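Local coordinates for protein esterase (Pseudomonas putida, PDB 1ZOI) that probably hydrolyses ester bonds stereoselectively, as an alpha/beta hydrolase-fold esterase linked to the synthesis of D-beta-acetylthioisobutyric acid, at residues 213-218 and 241-246. Numbering follows the deposited sequence.
Sequences KGIQQP and KLLPNG. Unlike the reference sequence in segment 213-218: Q216 (reference Thr).
K213 meets L242 through the aliphatic part of its chain: K213 CE lies 3.6 Å from L242 CD2, and CG of the lysine touches the same methyl. Because the lysine is extended beyond CG, its methylenes run obliquely across the leucine and carry the amino group past it. L242 also packs on T209 and L212 of helix 209-214, so this leucine, the last residue of helix 236-242, packs that helix end against helix 209-214.

I215 turns inward. Its CB stands 3.9 Å from L243 CD2, and the two branched chains run alongside each other in a common direction; V104 and M107 of helix 98-109 border the isoleucine, while V219 and V221 border L243. These two are the buried residues of the contact.

At the exposed side, Q216 is bent at chi2 (-64°), which brings its amide up against the CB-CG edge of the P244 ring, the two side chains crossing at about a right angle, with Q216 NE2 3.5 Å from P244 CG. The backbone of Q216 makes the direct polar link: N245 ND2 donates to Q216 O at 2.8 Å. The N-H...O angle of 134° shows the bond to be bent, and the donor sits somewhat out of the carbonyl plane. The two side-chain amides are 71° apart in plane and are not bonded to each other.

Q217 contributes its carbonyl. One water donates to both I215 O and Q217 O and accepts from N245 N, each at 2.8 Å, so three backbone groups grip it between the loops. Finally, P218 CA makes a CH...O contact with N245 O (3.5 Å).

Here the loops leaving helices 209-214 and 236-242 converge just before the adjacent parallel strands 219-224 and 246-251, with N245 already backbone-bonded to V219: the helix-to-strand entry into the edge of an alpha/beta hydrolase sheet.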
loop_
_atom_site.group_PDB
_atom_site.type_symbol
_atom_site.label_atom_id
_atom_site.label_comp_id
_atom_site.label_asym_id
_atom_site.label_seq_id
_atom_site.Cartn_x
_atom_site.Cartn_y
_atom_site.Cartn_z
ATOM N N LYS A 213 -12.922 -35.995 -5.497
ATOM C CA LYS A 213 -13.600 -37.156 -6.073
ATOM C C LYS A 213 -14.928 -36.815 -6.741
ATOM O O LYS A 213 -15.418 -37.572 -7.589
ATOM C CB LYS A 213 -13.845 -38.213 -4.992
ATOM C CG LYS A 213 -12.583 -38.854 -4.450
ATOM C CD LYS A 213 -12.914 -39.811 -3.315
ATOM C CE LYS A 213 -11.655 -40.412 -2.707
ATOM N NZ LYS A 213 -11.960 -41.192 -1.471
ATOM N N GLY A 214 -15.510 -35.679 -6.369
ATOM C CA GLY A 214 -16.791 -35.286 -6.931
ATOM C C GLY A 214 -16.770 -34.342 -8.120
ATOM O O GLY A 214 -17.807 -34.104 -8.738
ATOM N N ILE A 215 -15.601 -33.799 -8.443
ATOM C CA ILE A 215 -15.475 -32.870 -9.563
ATOM C C ILE A 215 -15.356 -33.632 -10.877
ATOM O O ILE A 215 -14.367 -34.318 -11.109
ATOM C CB ILE A 215 -14.243 -31.963 -9.380
ATOM C CG1 ILE A 215 -14.397 -31.157 -8.087
ATOM C CG2 ILE A 215 -14.093 -31.028 -10.577
ATOM C CD1 ILE A 215 -13.169 -30.355 -7.700
ATOM N N GLN A 216 -16.363 -33.501 -11.735
ATOM C CA GLN A 216 -16.366 -34.203 -13.016
ATOM C C GLN A 216 -15.806 -33.394 -14.182
ATOM O O GLN A 216 -15.517 -33.947 -15.243
ATOM C CB GLN A 216 -17.784 -34.676 -13.351
ATOM C CG GLN A 216 -18.258 -35.826 -12.478
ATOM C CD GLN A 216 -17.432 -37.085 -12.676
ATOM O OE1 GLN A 216 -17.531 -38.033 -11.898
ATOM N NE2 GLN A 216 -16.618 -37.103 -13.725
ATOM N N GLN A 217 -15.649 -32.089 -13.985
ATOM C CA GLN A 217 -15.121 -31.233 -15.043
ATOM C C GLN A 217 -13.656 -31.525 -15.317
ATOM O O GLN A 217 -12.960 -32.115 -14.485
ATOM C CB GLN A 217 -15.237 -29.754 -14.656
ATOM C CG GLN A 217 -16.641 -29.204 -14.585
ATOM C CD GLN A 217 -17.154 -29.118 -13.162
ATOM O OE1 GLN A 217 -17.876 -28.184 -12.808
ATOM N NE2 GLN A 217 -16.792 -30.095 -12.341
ATOM N N PRO A 218 -13.170 -31.131 -16.507
ATOM C CA PRO A 218 -11.764 -31.362 -16.840
ATOM C C PRO A 218 -10.929 -30.465 -15.923
ATOM O O PRO A 218 -11.215 -29.273 -15.792
ATOM C CB PRO A 218 -11.674 -30.912 -18.296
ATOM C CG PRO A 218 -13.057 -31.146 -18.818
ATOM C CD PRO A 218 -13.918 -30.660 -17.684
ATOM N N LYS A 241 -4.845 -37.913 -9.512
ATOM C CA LYS A 241 -5.428 -39.251 -9.517
ATOM C C LYS A 241 -6.840 -39.293 -8.942
ATOM O O LYS A 241 -7.679 -40.064 -9.405
ATOM C CB LYS A 241 -4.534 -40.216 -8.736
ATOM C CG LYS A 241 -3.167 -40.431 -9.357
ATOM C CD LYS A 241 -2.342 -41.417 -8.546
ATOM C CE LYS A 241 -0.984 -41.659 -9.184
ATOM N NZ LYS A 241 -0.185 -40.407 -9.285
ATOM N N LEU A 242 -7.102 -38.465 -7.933
ATOM C CA LEU A 242 -8.419 -38.418 -7.303
ATOM C C LEU A 242 -9.482 -37.788 -8.198
ATOM O O LEU A 242 -10.655 -38.161 -8.131
ATOM C CB LEU A 242 -8.343 -37.649 -5.979
ATOM C CG LEU A 242 -7.667 -38.386 -4.821
ATOM C CD1 LEU A 242 -7.443 -37.437 -3.645
ATOM C CD2 LEU A 242 -8.546 -39.558 -4.403
ATOM N N LEU A 243 -9.075 -36.827 -9.026
ATOM C CA LEU A 243 -10.001 -36.155 -9.939
ATOM C C LEU A 243 -10.383 -37.096 -11.082
ATOM O O LEU A 243 -9.522 -37.538 -11.839
ATOM C CB LEU A 243 -9.343 -34.896 -10.512
ATOM C CG LEU A 243 -9.168 -33.718 -9.546
ATOM C CD1 LEU A 243 -8.099 -32.774 -10.077
ATOM C CD2 LEU A 243 -10.495 -33.003 -9.361
ATOM N N PRO A 244 -11.681 -37.406 -11.229
ATOM C CA PRO A 244 -12.086 -38.308 -12.316
ATOM C C PRO A 244 -11.611 -37.886 -13.710
ATOM O O PRO A 244 -11.289 -38.733 -14.546
ATOM C CB PRO A 244 -13.614 -38.356 -12.186
ATOM C CG PRO A 244 -13.959 -37.100 -11.458
ATOM C CD PRO A 244 -12.849 -36.965 -10.451
ATOM N N ASN A 245 -11.560 -36.581 -13.961
ATOM C CA ASN A 245 -11.101 -36.085 -15.256
ATOM C C ASN A 245 -9.929 -35.123 -15.095
ATOM O O ASN A 245 -9.851 -34.097 -15.776
ATOM C CB ASN A 245 -12.251 -35.402 -16.006
ATOM C CG ASN A 245 -13.229 -36.401 -16.602
ATOM O OD1 ASN A 245 -12.885 -37.154 -17.518
ATOM N ND2 ASN A 245 -14.448 -36.422 -16.079
ATOM N N GLY A 246 -9.017 -35.472 -14.193
ATOM C CA GLY A 246 -7.856 -34.637 -13.955
ATOM C C GLY A 246 -6.603 -35.190 -14.603
ATOM O O GLY A 246 -6.516 -36.384 -14.892
HETATM O O HOH W 1 -12.103 -34.120 -12.705
#